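Local structure of glucose-6-phosphate 1-dehydrogenase (Mycobacterium avium, 4LGV) at residues S223-T228 / W328-V333; V263-P268 / D278-V283. The protein catalyses the oxidation of glucose 6-phosphate to 6-phosphogluconolactone, the first step of the oxidative pentose phosphate pathway. All blocks are in the same frame, centred on the assembly; numbering follows the deposited sequence.

Contact 1 of 2, residues S223-T228 / W328-V333; sequences SEIHIT and WRWAGV
Glu224, whose CA rests against Val333 CG1 at 3.8 Å, has a doubly gripped carboxylate oxygen: OE1 takes the NE2 hydrogen of His226 and the backbone N-H of His475. The bond from His226 NE2 to Glu224 OE1 is 2.8 Å long and reaches the anti side of the carboxylate, 19° out of its plane. Because residues 224 and 226 alternate with 225 along strand 222-230, this polar pair lies on one face of the large mixed sheet of the C-terminal domain, and Ile225 on the other. Near its start the strand carries a classic beta bulge, in which Ser223 and Glu224 together face Phe353 of the antiparallel neighbour 347-354.

Residues 328-333 lead into strand 335-340, the parallel neighbour, through a type II turn from Trp330 to Val333. Gly332 suits the third place of that turn, where phi is positive (82°). A water lies 2.9 Å from Ser223 O and also within bonding distance of Gly332 O, spanning the gap between the two backbones. Beside the water the contact is apolar. Val333 holds CG1 anti to its backbone N (chi1 171°), which lays this branch alongside the bulge, 3.7 Å from Ser223 O. A beta-branched residue fits here, since its compact end fills the space next to backbone without needing a polar partner. Ile225 is longer: CG1 meets Val333 CG1, and the extended end reaches onward to the indole. Trp330 crosses it at about a right angle, with Arg329 CG packed over one face of the ring. Trp330 NE1 bonds to Ala264 O, while on the six-membered ring, which also has Met352 of strand 347-354 nearby, Trp330 CZ3 stands 4.0 Å from Ile225 CD1.

Contact 2 of 2, residues V263-P268 / D278-V283; sequences VAMEPP and DKKAEV
Lys279 runs its aliphatic chain along the backbone that leaves helix 246-264, its CD 3.2 Å from Glu266 O and its CG against the Pro268 ring. Two bends make this path: chi2 is -73°, and chi3, at 113°, lies off the staggered values, which turns NZ back toward Glu282 of the same helix. There Lys279 NZ meets Glu282 OE1 at 3.2 Å and from above the carboxylate plane. The stronger partners are across the interface: Lys279 NZ pairs with Glu282 of the third subunit, and Glu282 OE2 with Lys279 of that subunit, and the lysines probably offset the repulsion of the two closely placed Glu282 carboxylates. A lysine suits this place because its methylenes pack on the loop while the ammonium group is carried to the interface.

Met265 is the first residue to leave helical geometry. Its CG stands between the backbone N and the carbonyl carbon (chi1 63°), and the extended thioether then crosses Lys279 at about a right angle, with Met265 SD 3.9 Å from Lys279 CB. Val283 CG2 fills the angle of the turning chain, 3.5 Å from Met265 CA. Glu266 bends its carboxylate away from the lysine to pair with Arg329. One water accepts from Glu266 N and donates to Lys279 O, 2.7 Å away, and to Glu282 OE1, thereby joining the two backbones. The fixed phi of Pro267 and Pro268 probably limits flexibility here. This is the packing of two consecutive helices, 246-264 and 273-284, joined by a short loop, in the C-terminal domain of the glucose-6-phosphate dehydrogenase family.

From the N terminus the chain first builds the nucleotide-binding domain, and only then enters strand 222-230, where contact 1 begins. It runs on through helix 246-264, and contact 2 closes a short loop as helix 273-284 packs on the exit from that helix. Strands 295-300 and 318-323 follow before residues 328-333 return to strand 222-230, closing a loop of about a hundred residues within which contact 2 is nested. The centres are 14 Å apart, yet the two meet directly: Arg329 NE lies 2.8 Å from Glu266 OE2 in a salt bridge. The helical pair is thus tied, through the loop before strand 335-340, to the middle of the mixed sheet, and both contacts reach the third subunit.

Contact 1 of 2, residues S223-T228 / W328-V333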
loop_
_atom_site.group_PDB
_atom_site.type_symbol
_atom_site.label_atom_id
_atom_site.label_comp_id
_atom_site.label_asym_id
_atom_site.label_seq_id
_atom_site.Cartn_x
_atom_site.Cartn_y
_atom_site.Cartn_z
ATOM N N SER A 223 -4.896 9.074 -10.737
ATOM C CA SER A 223 -4.052 10.202 -11.203
ATOM C C SER A 223 -4.806 11.492 -11.423
ATOM O O SER A 223 -4.244 12.551 -11.248
ATOM C CB SER A 223 -3.291 9.904 -12.487
ATOM O OG SER A 223 -4.224 9.752 -13.530
ATOM N N GLU A 224 -6.078 11.402 -11.710
ATOM C CA GLU A 224 -6.829 12.551 -12.127
ATOM C C GLU A 224 -8.324 12.275 -12.033
ATOM O O GLU A 224 -8.753 11.147 -12.278
ATOM C CB GLU A 224 -6.458 12.852 -13.585
ATOM C CG GLU A 224 -7.038 14.097 -14.181
ATOM C CD GLU A 224 -6.237 14.541 -15.412
ATOM O OE1 GLU A 224 -6.823 15.154 -16.366
ATOM O OE2 GLU A 224 -5.037 14.257 -15.444
ATOM N N ILE A 225 -9.104 13.323 -11.798
ATOM C CA ILE A 225 -10.552 13.225 -11.751
ATOM C C ILE A 225 -11.206 14.249 -12.671
ATOM O O ILE A 225 -10.798 15.403 -12.672
ATOM C CB ILE A 225 -11.049 13.454 -10.310
ATOM C CG1 ILE A 225 -10.463 12.381 -9.384
ATOM C CG2 ILE A 225 -12.555 13.364 -10.267
ATOM C CD1 ILE A 225 -10.781 12.500 -7.935
ATOM N N HIS A 226 -12.213 13.826 -13.447
ATOM C CA HIS A 226 -13.009 14.743 -14.286
ATOM C C HIS A 226 -14.474 14.633 -13.893
ATOM O O HIS A 226 -15.031 13.532 -13.835
ATOM C CB HIS A 226 -12.956 14.410 -15.752
ATOM C CG HIS A 226 -11.640 14.657 -16.394
ATOM N ND1 HIS A 226 -11.420 14.410 -17.731
ATOM C CD2 HIS A 226 -10.455 15.055 -15.882
ATOM C CE1 HIS A 226 -10.167 14.710 -18.034
ATOM N NE2 HIS A 226 -9.553 15.081 -16.922
ATOM N N ILE A 227 -15.071 15.766 -13.587
ATOM C CA ILE A 227 -16.485 15.831 -13.274
ATOM C C ILE A 227 -17.213 16.578 -14.386
ATOM O O ILE A 227 -16.849 17.705 -14.727
ATOM C CB ILE A 227 -16.699 16.546 -11.945
ATOM C CG1 ILE A 227 -16.133 15.660 -10.832
ATOM C CG2 ILE A 227 -18.170 16.818 -11.748
ATOM C CD1 ILE A 227 -16.208 16.264 -9.436
ATOM N N THR A 228 -18.177 15.924 -14.992
ATOM C CA THR A 228 -18.931 16.504 -16.101
ATOM C C THR A 228 -20.382 16.567 -15.724
ATOM O O THR A 228 -20.979 15.553 -15.357
ATOM C CB THR A 228 -18.799 15.651 -17.367
ATOM O OG1 THR A 228 -17.441 15.648 -17.822
ATOM C CG2 THR A 228 -19.690 16.201 -18.475
ATOM N N TRP A 328 -4.008 13.871 2.602
ATOM C CA TRP A 328 -3.269 12.614 2.432
ATOM C C TRP A 328 -3.842 11.723 1.332
ATOM O O TRP A 328 -3.119 10.958 0.724
ATOM C CB TRP A 328 -3.223 11.824 3.721
ATOM C CG TRP A 328 -2.290 12.370 4.755
ATOM C CD1 TRP A 328 -1.578 13.516 4.690
ATOM C CD2 TRP A 328 -2.010 11.799 6.052
ATOM N NE1 TRP A 328 -0.866 13.697 5.850
ATOM C CE2 TRP A 328 -1.106 12.644 6.692
ATOM C CE3 TRP A 328 -2.418 10.645 6.704
ATOM C CZ2 TRP A 328 -0.611 12.383 7.980
ATOM C CZ3 TRP A 328 -1.942 10.381 7.992
ATOM C CH2 TRP A 328 -1.056 11.239 8.614
ATOM N N ARG A 329 -5.157 11.794 1.101
ATOM C CA ARG A 329 -5.806 10.878 0.149
ATOM C C ARG A 329 -5.682 11.385 -1.283
ATOM O O ARG A 329 -5.506 10.582 -2.194
ATOM C CB ARG A 329 -7.254 10.699 0.482
ATOM C CG ARG A 329 -7.952 9.634 -0.365
ATOM C CD ARG A 329 -9.397 9.395 0.075
ATOM N NE ARG A 329 -9.398 8.752 1.369
ATOM C CZ ARG A 329 -9.276 7.454 1.550
ATOM N NH1 ARG A 329 -9.126 6.606 0.522
ATOM N NH2 ARG A 329 -9.265 6.978 2.773
ATOM N N TRP A 330 -5.701 12.698 -1.473
ATOM C CA TRP A 330 -5.840 13.264 -2.813
ATOM C C TRP A 330 -4.742 14.283 -3.274
ATOM O O TRP A 330 -4.812 14.756 -4.399
ATOM C CB TRP A 330 -7.216 13.926 -2.959
ATOM C CG TRP A 330 -8.363 12.979 -2.706
ATOM C CD1 TRP A 330 -9.238 13.012 -1.660
ATOM C CD2 TRP A 330 -8.779 11.874 -3.533
ATOM N NE1 TRP A 330 -10.157 12.004 -1.783
ATOM C CE2 TRP A 330 -9.907 11.310 -2.936
ATOM C CE3 TRP A 330 -8.290 11.318 -4.722
ATOM C CZ2 TRP A 330 -10.533 10.196 -3.449
ATOM C CZ3 TRP A 330 -8.926 10.217 -5.259
ATOM C CH2 TRP A 330 -10.047 9.664 -4.620
ATOM N N ALA A 331 -3.756 14.571 -2.461
ATOM C CA ALA A 331 -2.773 15.624 -2.828
ATOM C C ALA A 331 -2.168 15.306 -4.188
ATOM O O ALA A 331 -1.797 14.151 -4.449
ATOM C CB ALA A 331 -1.676 15.757 -1.795
ATOM N N GLY A 332 -2.049 16.336 -5.020
ATOM C CA GLY A 332 -1.422 16.202 -6.341
ATOM C C GLY A 332 -2.345 15.649 -7.444
ATOM O O GLY A 332 -1.906 15.523 -8.612
ATOM N N VAL A 333 -3.591 15.301 -7.107
ATOM C CA VAL A 333 -4.512 14.754 -8.084
ATOM C C VAL A 333 -5.311 15.934 -8.634
ATOM O O VAL A 333 -6.130 16.468 -7.925
ATOM C CB VAL A 333 -5.449 13.721 -7.447
ATOM C CG1 VAL A 333 -6.552 13.308 -8.406
ATOM C CG2 VAL A 333 -4.675 12.505 -6.995
HETATM O O HOH W 1 -1.623 12.888 -10.163
#

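Contact 2 of 2, residues V263-P268 / D278-V283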
loop_
_atom_site.group_PDB
_atom_site.type_symbol
_atom_site.label_atom_id
_atom_site.label_comp_id
_atom_site.label_asym_id
_atom_site.label_seq_id
_atom_site.Cartn_x
_atom_site.Cartn_y
_atom_site.Cartn_z
ATOM N N VAL A 263 -17.517 11.756 -3.141
ATOM C CA VAL A 263 -16.578 10.894 -3.831
ATOM C C VAL A 263 -15.261 10.864 -3.077
ATOM O O VAL A 263 -14.599 9.846 -3.055
ATOM C CB VAL A 263 -16.340 11.402 -5.284
ATOM C CG1 VAL A 263 -15.149 10.722 -5.915
ATOM C CG2 VAL A 263 -17.564 11.103 -6.132
ATOM N N ALA A 264 -14.900 11.985 -2.466
ATOM C CA ALA A 264 -13.553 12.174 -1.902
ATOM C C ALA A 264 -13.416 12.027 -0.390
ATOM O O ALA A 264 -12.309 11.825 0.121
ATOM C CB ALA A 264 -13.055 13.500 -2.301
ATOM N N MET A 265 -14.519 12.101 0.339
ATOM C CA MET A 265 -14.460 12.119 1.811
ATOM C C MET A 265 -13.958 10.827 2.410
ATOM O O MET A 265 -14.105 9.737 1.816
ATOM C CB MET A 265 -15.827 12.402 2.411
ATOM C CG MET A 265 -16.872 11.359 2.102
ATOM S SD MET A 265 -18.522 11.778 2.662
ATOM C CE MET A 265 -19.328 10.229 2.267
ATOM N N GLU A 266 -13.404 10.980 3.616
ATOM C CA GLU A 266 -13.137 9.867 4.497
ATOM C C GLU A 266 -14.482 9.274 4.961
ATOM O O GLU A 266 -15.495 9.967 5.012
ATOM C CB GLU A 266 -12.316 10.311 5.717
ATOM C CG GLU A 266 -11.000 10.945 5.346
ATOM C CD GLU A 266 -10.078 10.027 4.565
ATOM O OE1 GLU A 266 -9.963 8.829 4.936
ATOM O OE2 GLU A 266 -9.419 10.493 3.606
ATOM N N PRO A 267 -14.475 7.994 5.339
ATOM C CA PRO A 267 -15.701 7.393 5.788
ATOM C C PRO A 267 -16.208 7.986 7.095
ATOM O O PRO A 267 -15.464 8.092 8.023
ATOM C CB PRO A 267 -15.312 5.906 6.013
ATOM C CG PRO A 267 -13.839 5.908 6.131
ATOM C CD PRO A 267 -13.344 7.037 5.306
ATOM N N PRO A 268 -17.484 8.331 7.183
ATOM C CA PRO A 268 -18.082 8.723 8.461
ATOM C C PRO A 268 -17.939 7.704 9.541
ATOM O O PRO A 268 -17.974 6.510 9.263
ATOM C CB PRO A 268 -19.607 8.868 8.123
ATOM C CG PRO A 268 -19.645 9.084 6.630
ATOM C CD PRO A 268 -18.464 8.314 6.079
ATOM N N ASP A 278 -19.910 16.208 8.754
ATOM C CA ASP A 278 -18.561 16.365 9.244
ATOM C C ASP A 278 -17.551 15.921 8.156
ATOM O O ASP A 278 -16.567 16.599 7.944
ATOM C CB ASP A 278 -18.280 15.536 10.507
ATOM C CG ASP A 278 -18.954 16.092 11.744
ATOM O OD1 ASP A 278 -19.512 17.207 11.704
ATOM O OD2 ASP A 278 -19.021 15.367 12.760
ATOM N N LYS A 279 -17.807 14.815 7.455
ATOM C CA LYS A 279 -16.804 14.328 6.534
ATOM C C LYS A 279 -16.717 15.205 5.277
ATOM O O LYS A 279 -15.635 15.429 4.752
ATOM C CB LYS A 279 -17.092 12.893 6.141
ATOM C CG LYS A 279 -16.993 11.912 7.297
ATOM C CD LYS A 279 -15.554 11.674 7.698
ATOM C CE LYS A 279 -15.209 12.198 9.057
ATOM N NZ LYS A 279 -13.740 11.934 9.270
ATOM N N LYS A 280 -17.873 15.690 4.817
ATOM C CA LYS A 280 -17.898 16.521 3.666
ATOM C C LYS A 280 -17.128 17.829 3.974
ATOM O O LYS A 280 -16.358 18.264 3.166
ATOM C CB LYS A 280 -19.331 16.826 3.250
ATOM C CG LYS A 280 -20.158 15.657 2.693
ATOM C CD LYS A 280 -21.381 16.299 2.031
ATOM C CE LYS A 280 -22.643 15.485 1.971
ATOM N NZ LYS A 280 -23.838 16.326 2.268
ATOM N N ALA A 281 -17.396 18.429 5.127
ATOM C CA ALA A 281 -16.778 19.672 5.481
ATOM C C ALA A 281 -15.256 19.513 5.498
ATOM O O ALA A 281 -14.549 20.376 5.027
ATOM C CB ALA A 281 -17.278 20.180 6.853
ATOM N N GLU A 282 -14.766 18.415 6.048
ATOM C CA GLU A 282 -13.320 18.172 6.046
ATOM C C GLU A 282 -12.708 18.242 4.651
ATOM O O GLU A 282 -11.566 18.621 4.530
ATOM C CB GLU A 282 -12.975 16.767 6.558
ATOM C CG GLU A 282 -13.103 16.618 8.013
ATOM C CD GLU A 282 -12.648 15.223 8.468
ATOM O OE1 GLU A 282 -12.357 14.251 7.604
ATOM O OE2 GLU A 282 -12.616 15.129 9.718
ATOM N N VAL A 283 -13.431 17.741 3.651
ATOM C CA VAL A 283 -12.941 17.773 2.291
ATOM C C VAL A 283 -12.742 19.218 1.886
ATOM O O VAL A 283 -11.700 19.591 1.393
ATOM C CB VAL A 283 -13.912 17.112 1.304
ATOM C CG1 VAL A 283 -13.460 17.339 -0.139
ATOM C CG2 VAL A 283 -14.012 15.621 1.560
HETATM O O HOH W 2 -13.634 13.621 4.876
#